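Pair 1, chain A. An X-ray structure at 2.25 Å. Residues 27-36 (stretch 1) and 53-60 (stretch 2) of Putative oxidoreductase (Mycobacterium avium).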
# COMPACT_ATOMS: atom_id res chain seq x y z
N GLY A 27 11.57 -18.76 8.10
CA GLY A 27 12.67 -19.16 8.98
C GLY A 27 14.00 -19.39 8.29
O GLY A 27 15.05 -19.01 8.80
N ALA A 28 13.95 -20.01 7.11
CA ALA A 28 15.15 -20.35 6.35
C ALA A 28 15.94 -19.13 5.87
O ALA A 28 17.14 -19.05 6.11
CB ALA A 28 14.80 -21.27 5.17
N PRO A 29 15.27 -18.18 5.19
CA PRO A 29 15.99 -16.97 4.76
C PRO A 29 16.50 -16.10 5.91
O PRO A 29 17.59 -15.53 5.81
CB PRO A 29 14.95 -16.20 3.92
CG PRO A 29 13.67 -16.92 4.05
CD PRO A 29 13.90 -18.26 4.65
N MET A 30 15.73 -16.00 7.00
CA MET A 30 16.21 -15.36 8.22
C MET A 30 17.47 -16.04 8.75
O MET A 30 18.48 -15.38 8.97
CB MET A 30 15.14 -15.38 9.33
CG MET A 30 14.56 -14.02 9.63
SD MET A 30 13.52 -14.04 11.10
CE MET A 30 12.01 -14.65 10.39
N ALA A 31 17.39 -17.35 8.96
CA ALA A 31 18.52 -18.10 9.49
C ALA A 31 19.71 -18.05 8.54
O ALA A 31 20.87 -18.06 8.98
CB ALA A 31 18.12 -19.55 9.77
N THR A 32 19.44 -17.99 7.24
CA THR A 32 20.49 -17.85 6.23
C THR A 32 21.20 -16.50 6.36
O THR A 32 22.43 -16.43 6.23
CB THR A 32 19.92 -17.98 4.80
OG1 THR A 32 19.28 -19.26 4.66
CG2 THR A 32 21.03 -17.87 3.76
N ARG A 33 20.45 -15.44 6.61
CA ARG A 33 21.02 -14.11 6.88
C ARG A 33 21.92 -14.16 8.12
O ARG A 33 22.98 -13.54 8.15
CB ARG A 33 19.91 -13.07 7.05
CG ARG A 33 20.36 -11.72 7.60
CD ARG A 33 21.28 -10.98 6.63
NE ARG A 33 21.71 -9.68 7.15
CZ ARG A 33 22.57 -8.87 6.54
NH1 ARG A 33 23.13 -9.21 5.38
NH2 ARG A 33 22.89 -7.71 7.10
N MET A 34 21.49 -14.91 9.13
CA MET A 34 22.24 -15.04 10.38
C MET A 34 23.57 -15.81 10.26
O MET A 34 24.37 -15.77 11.19
CB MET A 34 21.37 -15.69 11.45
CG MET A 34 20.21 -14.83 11.90
SD MET A 34 19.24 -15.61 13.19
CE MET A 34 17.84 -14.50 13.28
N THR A 35 23.80 -16.52 9.16
CA THR A 35 25.11 -17.16 8.95
C THR A 35 26.22 -16.11 8.77
O THR A 35 27.40 -16.42 8.92
CB THR A 35 25.12 -18.12 7.74
OG1 THR A 35 24.75 -17.41 6.55
CG2 THR A 35 24.16 -19.28 7.97
N GLU A 36 25.82 -14.88 8.45
CA GLU A 36 26.76 -13.77 8.28
C GLU A 36 27.03 -13.02 9.60
O GLU A 36 27.95 -12.21 9.67
CB GLU A 36 26.23 -12.80 7.22
CG GLU A 36 26.26 -13.39 5.81
CD GLU A 36 25.22 -12.78 4.88
OE1 GLU A 36 24.26 -13.50 4.50
OE2 GLU A 36 25.35 -11.59 4.53
N PRO A 53 20.49 -26.86 2.95
CA PRO A 53 20.81 -25.51 2.46
C PRO A 53 21.49 -24.62 3.50
O PRO A 53 22.44 -23.91 3.18
CB PRO A 53 19.43 -24.95 2.10
CG PRO A 53 18.63 -26.13 1.73
CD PRO A 53 19.11 -27.25 2.60
N LEU A 54 20.98 -24.64 4.74
CA LEU A 54 21.59 -23.89 5.84
C LEU A 54 22.98 -24.42 6.17
O LEU A 54 23.87 -23.65 6.53
CB LEU A 54 20.71 -23.93 7.09
CG LEU A 54 19.68 -22.80 7.23
CD1 LEU A 54 20.38 -21.44 7.35
CD2 LEU A 54 18.70 -22.81 6.07
N ALA A 55 23.17 -25.74 6.05
CA ALA A 55 24.48 -26.35 6.24
C ALA A 55 25.49 -25.78 5.24
O ALA A 55 26.59 -25.38 5.63
CB ALA A 55 24.39 -27.87 6.10
N GLU A 56 25.11 -25.73 3.97
CA GLU A 56 26.03 -25.24 2.93
C GLU A 56 26.08 -23.71 2.82
O GLU A 56 26.79 -23.17 1.98
CB GLU A 56 25.75 -25.90 1.57
CG GLU A 56 24.39 -25.63 0.94
CD GLU A 56 24.05 -26.61 -0.18
OE1 GLU A 56 24.63 -27.71 -0.22
OE2 GLU A 56 23.19 -26.27 -1.02
N ALA A 57 25.34 -23.02 3.70
CA ALA A 57 25.48 -21.58 3.89
C ALA A 57 26.41 -21.25 5.06
O ALA A 57 26.75 -20.08 5.28
CB ALA A 57 24.12 -20.94 4.11
N GLY A 58 26.81 -22.27 5.82
CA GLY A 58 27.76 -22.11 6.93
C GLY A 58 27.16 -22.17 8.32
O GLY A 58 27.83 -21.84 9.30
N ALA A 59 25.90 -22.60 8.42
CA ALA A 59 25.24 -22.74 9.72
C ALA A 59 25.67 -24.04 10.38
O ALA A 59 25.99 -25.01 9.68
CB ALA A 59 23.73 -22.70 9.55
N THR A 60 25.70 -24.07 11.70
CA THR A 60 25.91 -25.31 12.44
C THR A 60 24.56 -26.02 12.56
O THR A 60 23.54 -25.37 12.77
CB THR A 60 26.50 -25.07 13.84
OG1 THR A 60 27.69 -24.28 13.74
CG2 THR A 60 26.82 -26.40 14.52

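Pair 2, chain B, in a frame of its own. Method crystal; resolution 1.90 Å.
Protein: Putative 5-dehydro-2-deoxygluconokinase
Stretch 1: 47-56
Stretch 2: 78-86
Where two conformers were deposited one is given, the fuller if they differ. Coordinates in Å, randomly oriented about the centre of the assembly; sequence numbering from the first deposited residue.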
# COMPACT_ATOMS: atom_id res chain seq x y z
N PRO B 47 -18.73 17.53 9.21
CA PRO B 47 -19.67 17.16 10.28
C PRO B 47 -19.32 17.69 11.67
O PRO B 47 -20.22 17.99 12.44
CB PRO B 47 -19.71 15.64 10.24
CG PRO B 47 -18.52 15.22 9.48
CD PRO B 47 -18.10 16.35 8.60
N ALA B 48 -18.04 17.78 12.00
CA ALA B 48 -17.59 18.43 13.22
C ALA B 48 -18.04 19.89 13.31
O ALA B 48 -18.59 20.34 14.34
CB ALA B 48 -16.01 18.31 13.37
N ASN B 49 -17.82 20.65 12.25
CA ASN B 49 -18.26 22.03 12.19
C ASN B 49 -19.76 22.15 12.37
O ASN B 49 -20.26 23.09 13.00
CB ASN B 49 -17.90 22.65 10.83
CG ASN B 49 -16.47 22.93 10.67
OD1 ASN B 49 -15.70 23.01 11.65
ND2 ASN B 49 -16.05 23.06 9.39
N ILE B 50 -20.49 21.22 11.76
CA ILE B 50 -21.96 21.27 11.83
C ILE B 50 -22.40 21.04 13.29
O ILE B 50 -23.25 21.77 13.80
CB ILE B 50 -22.64 20.27 10.86
CG1 ILE B 50 -22.39 20.71 9.41
CG2 ILE B 50 -24.18 20.19 11.11
CD1 ILE B 50 -22.85 19.69 8.35
N VAL B 51 -21.82 20.06 13.96
CA VAL B 51 -22.22 19.83 15.37
C VAL B 51 -21.74 20.93 16.33
O VAL B 51 -22.46 21.26 17.25
CB VAL B 51 -21.90 18.44 15.96
CG1 VAL B 51 -22.67 17.34 15.14
CG2 VAL B 51 -20.40 18.16 16.08
N ILE B 52 -20.57 21.50 16.10
CA ILE B 52 -20.10 22.62 16.92
C ILE B 52 -20.99 23.85 16.69
O ILE B 52 -21.41 24.55 17.64
CB ILE B 52 -18.64 22.96 16.59
CG1 ILE B 52 -17.68 21.82 16.99
CG2 ILE B 52 -18.21 24.28 17.33
CD1 ILE B 52 -16.22 21.93 16.40
N GLY B 53 -21.32 24.12 15.44
CA GLY B 53 -22.25 25.21 15.15
C GLY B 53 -23.63 24.98 15.76
O GLY B 53 -24.27 25.90 16.27
N SER B 54 -24.13 23.76 15.68
CA SER B 54 -25.40 23.41 16.26
C SER B 54 -25.42 23.62 17.77
O SER B 54 -26.42 24.12 18.31
CB SER B 54 -25.75 21.94 15.96
OG SER B 54 -25.94 21.76 14.56
N SER B 55 -24.33 23.25 18.45
CA SER B 55 -24.27 23.39 19.91
C SER B 55 -24.30 24.86 20.27
O SER B 55 -24.94 25.24 21.23
CB SER B 55 -23.01 22.75 20.49
OG SER B 55 -23.15 22.62 21.89
N LYS B 56 -23.61 25.69 19.48
CA LYS B 56 -23.60 27.13 19.68
C LYS B 56 -25.01 27.72 19.56
O LYS B 56 -25.34 28.65 20.29
CB LYS B 56 -22.59 27.79 18.72
CG LYS B 56 -22.60 29.34 18.64
CD LYS B 56 -21.98 30.00 19.86
CE LYS B 56 -21.10 31.20 19.50
NZ LYS B 56 -21.89 32.36 19.02
N SER B 78 -11.45 17.46 23.52
CA SER B 78 -11.60 18.42 24.58
C SER B 78 -12.36 19.67 24.16
O SER B 78 -13.18 20.19 24.93
CB SER B 78 -10.24 18.78 25.17
OG SER B 78 -9.64 17.59 25.67
N TYR B 79 -12.09 20.15 22.94
CA TYR B 79 -12.79 21.30 22.39
C TYR B 79 -14.28 21.00 22.18
O TYR B 79 -15.15 21.78 22.60
CB TYR B 79 -12.18 21.74 21.05
CG TYR B 79 -12.87 22.99 20.54
CD1 TYR B 79 -12.48 24.24 20.99
CD2 TYR B 79 -13.95 22.91 19.69
CE1 TYR B 79 -13.15 25.38 20.56
CE2 TYR B 79 -14.62 24.04 19.27
CZ TYR B 79 -14.21 25.28 19.72
OH TYR B 79 -14.87 26.40 19.28
N MSE B 80 -14.59 19.91 21.48
CA MSE B 80 -15.98 19.55 21.24
C MSE B 80 -16.75 19.38 22.55
O MSE B 80 -17.86 19.89 22.69
CB MSE B 80 -16.03 18.30 20.37
CG MSE B 80 -15.48 18.58 19.00
SE MSE B 80 -15.55 17.00 17.81
CE MSE B 80 -17.31 17.36 17.16
N ARG B 81 -16.16 18.68 23.52
CA ARG B 81 -16.76 18.51 24.82
C ARG B 81 -16.97 19.86 25.51
O ARG B 81 -18.02 20.12 26.11
CB ARG B 81 -15.90 17.62 25.70
CG ARG B 81 -16.46 17.46 27.12
CD ARG B 81 -15.94 16.23 27.78
NE ARG B 81 -14.51 16.07 27.57
CZ ARG B 81 -13.56 16.69 28.26
NH1 ARG B 81 -13.86 17.53 29.24
NH2 ARG B 81 -12.28 16.47 27.95
N GLY B 82 -15.99 20.73 25.38
CA GLY B 82 -16.05 22.04 26.02
C GLY B 82 -17.12 22.94 25.43
O GLY B 82 -17.59 23.82 26.12
N VAL B 83 -17.50 22.74 24.16
CA VAL B 83 -18.60 23.51 23.59
C VAL B 83 -19.95 22.78 23.64
O VAL B 83 -20.95 23.24 23.06
CB VAL B 83 -18.32 24.00 22.14
CG1 VAL B 83 -17.13 24.85 22.12
CG2 VAL B 83 -18.17 22.82 21.14
N GLY B 84 -19.98 21.64 24.33
CA GLY B 84 -21.24 21.01 24.70
C GLY B 84 -21.63 19.88 23.76
O GLY B 84 -22.75 19.38 23.84
N VAL B 85 -20.72 19.45 22.89
CA VAL B 85 -21.00 18.28 22.03
C VAL B 85 -20.70 17.01 22.84
O VAL B 85 -19.70 16.95 23.52
CB VAL B 85 -20.17 18.30 20.72
CG1 VAL B 85 -20.46 17.07 19.87
CG2 VAL B 85 -20.45 19.54 19.90
N ASP B 86 -21.56 15.99 22.75
CA ASP B 86 -21.26 14.69 23.37
C ASP B 86 -20.13 13.99 22.60
O ASP B 86 -20.24 13.79 21.39
CB ASP B 86 -22.51 13.82 23.37
CG ASP B 86 -22.30 12.51 24.10
OD1 ASP B 86 -21.67 11.58 23.53
OD2 ASP B 86 -22.78 12.39 25.24
O HOH W 1 -24.47 20.02 21.86

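What backbone arrangement do the two pairs share? In each, a helical first stretch packs against the last turn of a second helix and the loop that leaves it; 14 central residues superpose with an RMSD of 0.9 Å. A:Thr32 falls on B:Ile52, A:Leu54 on B:Met80, A:Thr35 on B:Ser55 and A:Gly58 on B:Gly84. The turn closes alike: A:Ala59 N bonds to A:Leu54 O at 3.0 Å, and B:Val85 N to B:Met80 O at 2.9 Å. The matched glycines have positive phi (105° and 99°), where a CB would be jammed against the preceding carbonyl oxygen. In pair 2 such a CB would also sit tight, 3.0 Å from B:Ser55 OG; in pair 1 it would clear A:Thr35 CB at 4.4 Å, so there the backbone angles are the reason for glycine.

How is the space beside the second helix's last turn filled? Pair 1 uses a branched side chain against small neighbours: A:Leu54 CD1 lies 3.8 Å from A:Ala31 CB, and its CD2 lies 4.3 Å from A:Ala28 CB. In pair 2 the matching residue is B:Met80, a selenomethionine, whose longer unbranched chain brings CE to 3.4 Å from B:Val51 CG2 and 4.1 Å from B:Ala48 CB. Both pairs have alanine at A:Ala28 and B:Ala48, while A:Ala31 is matched by the larger B:Val51, which also meets B:Val85, CG2 to CG1, at 3.9 Å.

What does the A:Thr32 and B:Ile52 position contribute? A:Thr32 turns its hydroxyl back into its own helix, with OG1 donating to A:Ala28 O at 2.6 Å, yet the same OG1 lies 3.6 Å from A:Leu54 CD1. B:Ile52 has no polar group to satisfy and reaches farther across: its CD1 sits 3.9 Å from CE2 of B:Tyr79, at the ring edge, and its CG2 is 4.1 Å from B:Val83 CG2. The first contact has no equivalent at A:Pro53, which matches B:Tyr79 but does not touch the first stretch.

How does a hydroxyl residue meet the loop? A:Thr35 OG1 donates to A:Thr32 O, 2.5 Å away, within its own stretch, leaving CG2 to pack 3.8 Å from A:Ala59 CB; no hydrogen bond crosses pair 1. B:Ser55, without that methyl, points its hydroxyl across instead: OG donates to B:Val83 O at 2.6 Å. A water bridges the same two stretches, donating to B:Ser55 OG at 2.9 Å and to B:Gly84 O at 2.7 Å. One pair therefore closes this end with a methyl, the other with a hydrogen bond and a bridging water.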